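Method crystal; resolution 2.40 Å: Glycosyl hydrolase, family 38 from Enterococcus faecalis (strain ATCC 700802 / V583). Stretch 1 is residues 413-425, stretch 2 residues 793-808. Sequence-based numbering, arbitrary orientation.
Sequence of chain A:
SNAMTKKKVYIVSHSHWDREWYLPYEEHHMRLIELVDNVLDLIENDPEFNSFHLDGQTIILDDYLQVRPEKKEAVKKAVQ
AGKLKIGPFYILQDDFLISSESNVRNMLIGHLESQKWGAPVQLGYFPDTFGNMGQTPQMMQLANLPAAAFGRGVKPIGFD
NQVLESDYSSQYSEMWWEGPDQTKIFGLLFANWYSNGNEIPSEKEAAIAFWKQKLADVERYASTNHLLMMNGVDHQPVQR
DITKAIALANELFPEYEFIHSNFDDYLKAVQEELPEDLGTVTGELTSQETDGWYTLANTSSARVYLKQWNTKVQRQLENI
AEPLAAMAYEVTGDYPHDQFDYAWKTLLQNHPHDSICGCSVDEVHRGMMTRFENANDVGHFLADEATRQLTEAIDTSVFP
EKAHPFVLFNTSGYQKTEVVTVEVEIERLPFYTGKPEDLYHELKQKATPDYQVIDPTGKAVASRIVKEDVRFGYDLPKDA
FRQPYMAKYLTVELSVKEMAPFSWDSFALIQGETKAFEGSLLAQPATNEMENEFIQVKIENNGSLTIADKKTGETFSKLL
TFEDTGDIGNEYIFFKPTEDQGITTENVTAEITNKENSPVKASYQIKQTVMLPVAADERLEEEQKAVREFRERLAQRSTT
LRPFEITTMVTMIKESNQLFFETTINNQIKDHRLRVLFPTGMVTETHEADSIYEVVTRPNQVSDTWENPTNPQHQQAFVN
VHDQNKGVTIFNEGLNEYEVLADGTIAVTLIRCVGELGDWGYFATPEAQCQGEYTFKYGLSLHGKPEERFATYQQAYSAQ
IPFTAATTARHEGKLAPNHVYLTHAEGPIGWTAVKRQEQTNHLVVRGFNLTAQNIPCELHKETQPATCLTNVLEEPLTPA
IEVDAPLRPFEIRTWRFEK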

# COMPACT_ATOMS: atom_id res chain seq x y z
N GLY A 413 -6.35 20.52 24.86
CA GLY A 413 -6.08 21.67 25.69
C GLY A 413 -7.30 22.53 25.97
O GLY A 413 -7.16 23.68 26.41
N TYR A 414 -8.49 21.99 25.73
CA TYR A 414 -9.73 22.72 25.92
C TYR A 414 -10.62 22.01 26.93
O TYR A 414 -10.52 20.80 27.12
CB TYR A 414 -10.49 22.86 24.59
CG TYR A 414 -9.60 23.16 23.41
CD1 TYR A 414 -9.14 24.45 23.17
CD2 TYR A 414 -9.22 22.15 22.53
CE1 TYR A 414 -8.33 24.73 22.09
CE2 TYR A 414 -8.41 22.42 21.45
CZ TYR A 414 -7.96 23.71 21.23
OH TYR A 414 -7.15 23.99 20.15
N GLN A 415 -11.47 22.79 27.59
CA GLN A 415 -12.53 22.21 28.41
C GLN A 415 -13.47 21.42 27.51
O GLN A 415 -14.11 21.99 26.62
CB GLN A 415 -13.29 23.31 29.15
CG GLN A 415 -12.40 24.25 29.94
CD GLN A 415 -12.64 24.15 31.43
OE1 GLN A 415 -13.78 24.14 31.89
NE2 GLN A 415 -11.56 24.08 32.20
N LYS A 416 -13.54 20.11 27.73
CA LYS A 416 -14.28 19.23 26.84
C LYS A 416 -15.59 18.81 27.48
O LYS A 416 -15.62 18.36 28.63
CB LYS A 416 -13.45 17.99 26.49
CG LYS A 416 -13.69 17.54 25.07
CD LYS A 416 -13.14 16.16 24.79
CE LYS A 416 -13.54 15.74 23.39
NZ LYS A 416 -14.95 16.09 23.09
N THR A 417 -16.68 18.96 26.73
CA THR A 417 -18.01 18.55 27.14
C THR A 417 -18.55 17.57 26.11
O THR A 417 -18.62 17.89 24.92
CB THR A 417 -18.94 19.76 27.27
OG1 THR A 417 -18.47 20.62 28.31
CG2 THR A 417 -20.35 19.30 27.59
N GLU A 418 -18.93 16.38 26.56
CA GLU A 418 -19.30 15.31 25.64
C GLU A 418 -20.03 14.21 26.39
O GLU A 418 -19.67 13.89 27.53
CB GLU A 418 -18.05 14.75 24.95
CG GLU A 418 -18.27 13.47 24.16
CD GLU A 418 -17.03 13.03 23.41
OE1 GLU A 418 -16.29 13.91 22.92
OE2 GLU A 418 -16.79 11.81 23.31
N VAL A 419 -21.06 13.65 25.76
CA VAL A 419 -21.72 12.45 26.25
C VAL A 419 -20.91 11.26 25.75
O VAL A 419 -20.95 10.92 24.56
CB VAL A 419 -23.18 12.38 25.78
CG1 VAL A 419 -23.80 11.05 26.19
CG2 VAL A 419 -23.97 13.53 26.36
N VAL A 420 -20.18 10.62 26.66
CA VAL A 420 -19.16 9.64 26.30
C VAL A 420 -19.74 8.23 26.41
O VAL A 420 -20.69 7.98 27.17
CB VAL A 420 -17.91 9.80 27.19
CG1 VAL A 420 -16.72 9.07 26.59
CG2 VAL A 420 -17.60 11.27 27.39
N THR A 421 -19.17 7.32 25.63
CA THR A 421 -19.49 5.90 25.68
C THR A 421 -18.23 5.12 26.03
O THR A 421 -17.18 5.35 25.42
CB THR A 421 -20.07 5.42 24.34
OG1 THR A 421 -21.50 5.56 24.34
CG2 THR A 421 -19.70 3.97 24.06
N VAL A 422 -18.33 4.23 27.01
CA VAL A 422 -17.20 3.45 27.50
C VAL A 422 -17.61 1.99 27.54
O VAL A 422 -18.62 1.64 28.15
CB VAL A 422 -16.73 3.92 28.89
CG1 VAL A 422 -15.66 2.98 29.43
CG2 VAL A 422 -16.21 5.35 28.83
N GLU A 423 -16.82 1.13 26.90
CA GLU A 423 -17.06 -0.31 26.92
C GLU A 423 -16.20 -0.92 28.02
O GLU A 423 -14.98 -0.75 28.04
CB GLU A 423 -16.74 -0.94 25.57
CG GLU A 423 -17.40 -2.29 25.35
CD GLU A 423 -17.09 -2.89 23.99
OE1 GLU A 423 -16.03 -2.54 23.42
OE2 GLU A 423 -17.89 -3.70 23.49
N VAL A 424 -16.84 -1.64 28.94
CA VAL A 424 -16.19 -2.20 30.11
C VAL A 424 -16.41 -3.71 30.12
O VAL A 424 -17.55 -4.17 30.01
CB VAL A 424 -16.71 -1.57 31.42
CG1 VAL A 424 -15.97 -2.15 32.62
CG2 VAL A 424 -16.56 -0.06 31.37
N GLU A 425 -15.32 -4.47 30.25
CA GLU A 425 -15.40 -5.92 30.35
C GLU A 425 -15.83 -6.30 31.76
O GLU A 425 -15.14 -5.99 32.73
CB GLU A 425 -14.05 -6.54 30.01
CG GLU A 425 -14.01 -8.05 30.10
CD GLU A 425 -12.59 -8.59 30.03
OE1 GLU A 425 -11.94 -8.70 31.09
OE2 GLU A 425 -12.13 -8.90 28.91
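Stretch 2, residues 793-808: YQQAYSAQIPFTAATT

Stretch 2 runs along stretch 1 in the same general direction. It enters as the last part of a helix, from Tyr793, and passes through a loop at Ile801 and Pro802. A short strand follows, Thr804 to Thr807. Stretch 1 starts as a loop and is a strand from Lys416 onward. The two strand axes make an angle of 18° between their N-to-C directions, signed crossing angle -18°, and come within 7.3 Å of each other. The register is steady: the CA atoms pair Val420 with Phe803, Val422 with Ala805 and Val424 with Thr807, with the CA of Val422 6.2 Å from the CA of Ala805. No hydrogen bond links the two stretches. The contact is made by side chains packing on side chains and on backbone atoms. Together they bury 753 Å².

Aromatic contacts dominate the helical end. The CA-to-CB bond of Tyr414 points toward stretch 2, and the ring packs on the last turns of the helix. Gln794 O lies over one face of the Tyr414 ring, and Tyr414 CD1 is 3.5 Å from Gln794 CB. Tyr414 CE2 lies 3.6 Å from Tyr797 CB, and Tyr414 OH is 3.2 Å from Tyr797 CD2. Tyr414 CD2 is 4.0 Å from Ser798 CB. The helix backbone is held by its own bonds, including Ser798 N to Gln794 O at 2.8 Å.

Phe803 receives the start of the strand. Lys416 lays its aliphatic chain over one face of the ring in a CH-pi contact, with Lys416 CD 3.7 Å from the centroid of the Phe803 ring. Glu418 CD sits at the ring edge, 3.4 Å from Phe803 CD2. Val420 CG2 is 3.5 Å from the same Phe803 CD2. The CA-to-CB bonds of Lys416, Glu418 and Val420 all point toward stretch 2, as those of alternate residues of a strand can.

Polar atoms also come close here. Lys416 CG is 3.1 Å from Ser798 OG, and Lys416 CE is 3.0 Å from Ile801 O. The charged end of Lys416 is engaged within its own stretch: Lys416 NZ donates to Glu418 OE1 at 2.6 Å, in a salt bridge. This bridge ties together two side chains that both touch Phe803.

Smaller contacts continue along the strands. Val422 CG2 meets Ala805 CB at 3.7 Å. Farther on, Thr807 CG2 lies 3.5 Å from Glu423 O and 4.1 Å from Val424 CG2. The CA-to-CB bonds of Thr804 and Ala806 point away from stretch 1, so Ala805 and Thr807 carry this part of the contact.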

# COMPACT_ATOMS: atom_id res chain seq x y z
N TYR A 793 -14.43 28.35 18.17
CA TYR A 793 -13.28 27.81 17.46
C TYR A 793 -12.58 26.74 18.29
O TYR A 793 -12.16 25.71 17.76
CB TYR A 793 -12.30 28.93 17.11
CG TYR A 793 -12.84 30.00 16.18
CD1 TYR A 793 -14.07 29.85 15.55
CD2 TYR A 793 -12.12 31.15 15.93
CE1 TYR A 793 -14.56 30.82 14.71
CE2 TYR A 793 -12.60 32.13 15.09
CZ TYR A 793 -13.82 31.96 14.48
OH TYR A 793 -14.30 32.93 13.64
N GLN A 794 -12.46 26.98 19.60
CA GLN A 794 -11.82 26.00 20.48
C GLN A 794 -12.62 24.71 20.53
O GLN A 794 -12.06 23.61 20.43
CB GLN A 794 -11.65 26.59 21.88
CG GLN A 794 -10.64 27.73 21.96
CD GLN A 794 -10.47 28.26 23.37
OE1 GLN A 794 -11.45 28.56 24.05
NE2 GLN A 794 -9.23 28.37 23.82
N GLN A 795 -13.94 24.82 20.70
CA GLN A 795 -14.79 23.63 20.70
C GLN A 795 -14.82 22.96 19.33
O GLN A 795 -15.04 21.75 19.24
CB GLN A 795 -16.20 23.99 21.15
CG GLN A 795 -16.30 24.44 22.60
N ALA A 796 -14.60 23.73 18.26
CA ALA A 796 -14.47 23.12 16.94
C ALA A 796 -13.20 22.29 16.85
O ALA A 796 -13.21 21.19 16.27
CB ALA A 796 -14.48 24.20 15.86
N TYR A 797 -12.09 22.79 17.41
CA TYR A 797 -10.89 21.97 17.54
C TYR A 797 -11.14 20.77 18.44
O TYR A 797 -10.65 19.67 18.18
CB TYR A 797 -9.74 22.81 18.09
CG TYR A 797 -9.29 23.95 17.21
CD1 TYR A 797 -9.19 23.80 15.83
CD2 TYR A 797 -8.96 25.18 17.76
CE1 TYR A 797 -8.78 24.85 15.03
CE2 TYR A 797 -8.54 26.23 16.97
CZ TYR A 797 -8.45 26.06 15.60
OH TYR A 797 -8.04 27.11 14.81
N SER A 798 -11.92 20.98 19.51
CA SER A 798 -12.13 19.92 20.49
C SER A 798 -13.00 18.80 19.93
O SER A 798 -12.89 17.65 20.39
CB SER A 798 -12.77 20.50 21.75
OG SER A 798 -12.90 19.52 22.76
N ALA A 799 -13.86 19.10 18.96
CA ALA A 799 -14.73 18.07 18.40
C ALA A 799 -13.95 17.04 17.59
O ALA A 799 -14.40 15.89 17.46
CB ALA A 799 -15.82 18.72 17.54
N GLN A 800 -12.80 17.43 17.03
CA GLN A 800 -11.98 16.50 16.27
C GLN A 800 -11.13 15.59 17.15
O GLN A 800 -10.50 14.66 16.63
CB GLN A 800 -11.05 17.27 15.32
CG GLN A 800 -11.75 17.89 14.13
CD GLN A 800 -10.76 18.43 13.10
OE1 GLN A 800 -9.56 18.45 13.34
NE2 GLN A 800 -11.28 18.86 11.96
N ILE A 801 -11.11 15.81 18.46
CA ILE A 801 -10.25 15.05 19.36
C ILE A 801 -11.13 14.19 20.28
O ILE A 801 -11.65 14.70 21.28
CB ILE A 801 -9.34 15.98 20.18
CG1 ILE A 801 -8.60 16.94 19.25
CG2 ILE A 801 -8.37 15.17 21.02
CD1 ILE A 801 -7.80 17.99 19.98
N PRO A 802 -11.31 12.91 19.99
CA PRO A 802 -12.20 12.08 20.81
C PRO A 802 -11.59 11.78 22.17
O PRO A 802 -10.38 11.84 22.38
CB PRO A 802 -12.36 10.81 19.98
CG PRO A 802 -11.08 10.71 19.21
CD PRO A 802 -10.70 12.14 18.89
N PHE A 803 -12.48 11.45 23.12
CA PHE A 803 -12.03 11.02 24.43
C PHE A 803 -11.29 9.69 24.33
O PHE A 803 -11.54 8.87 23.44
CB PHE A 803 -13.22 10.87 25.38
CG PHE A 803 -13.54 12.11 26.17
CD1 PHE A 803 -12.66 12.58 27.12
CD2 PHE A 803 -14.73 12.79 25.96
CE1 PHE A 803 -12.95 13.72 27.85
CE2 PHE A 803 -15.03 13.93 26.69
CZ PHE A 803 -14.14 14.40 27.64
N THR A 804 -10.35 9.48 25.25
CA THR A 804 -9.61 8.23 25.36
C THR A 804 -10.08 7.52 26.62
O THR A 804 -9.76 7.94 27.74
CB THR A 804 -8.11 8.47 25.39
OG1 THR A 804 -7.68 8.98 24.12
CG2 THR A 804 -7.37 7.17 25.69
N ALA A 805 -10.86 6.45 26.44
CA ALA A 805 -11.36 5.64 27.54
C ALA A 805 -10.57 4.34 27.61
O ALA A 805 -10.23 3.75 26.58
CB ALA A 805 -12.85 5.34 27.36
N ALA A 806 -10.30 3.89 28.83
CA ALA A 806 -9.50 2.70 29.04
C ALA A 806 -9.90 2.03 30.34
O ALA A 806 -10.07 2.70 31.36
CB ALA A 806 -8.01 3.02 29.07
N THR A 807 -10.05 0.71 30.30
CA THR A 807 -10.30 -0.06 31.50
C THR A 807 -8.99 -0.59 32.07
O THR A 807 -7.98 -0.70 31.37
CB THR A 807 -11.25 -1.23 31.21
OG1 THR A 807 -10.63 -2.13 30.28
CG2 THR A 807 -12.55 -0.72 30.62
N THR A 808 -9.02 -0.90 33.36
CA THR A 808 -7.86 -1.46 34.05
C THR A 808 -8.37 -2.21 35.27
O THR A 808 -9.54 -2.12 35.64
CB THR A 808 -6.86 -0.37 34.44
OG1 THR A 808 -5.71 -0.97 35.07
CG2 THR A 808 -7.49 0.62 35.40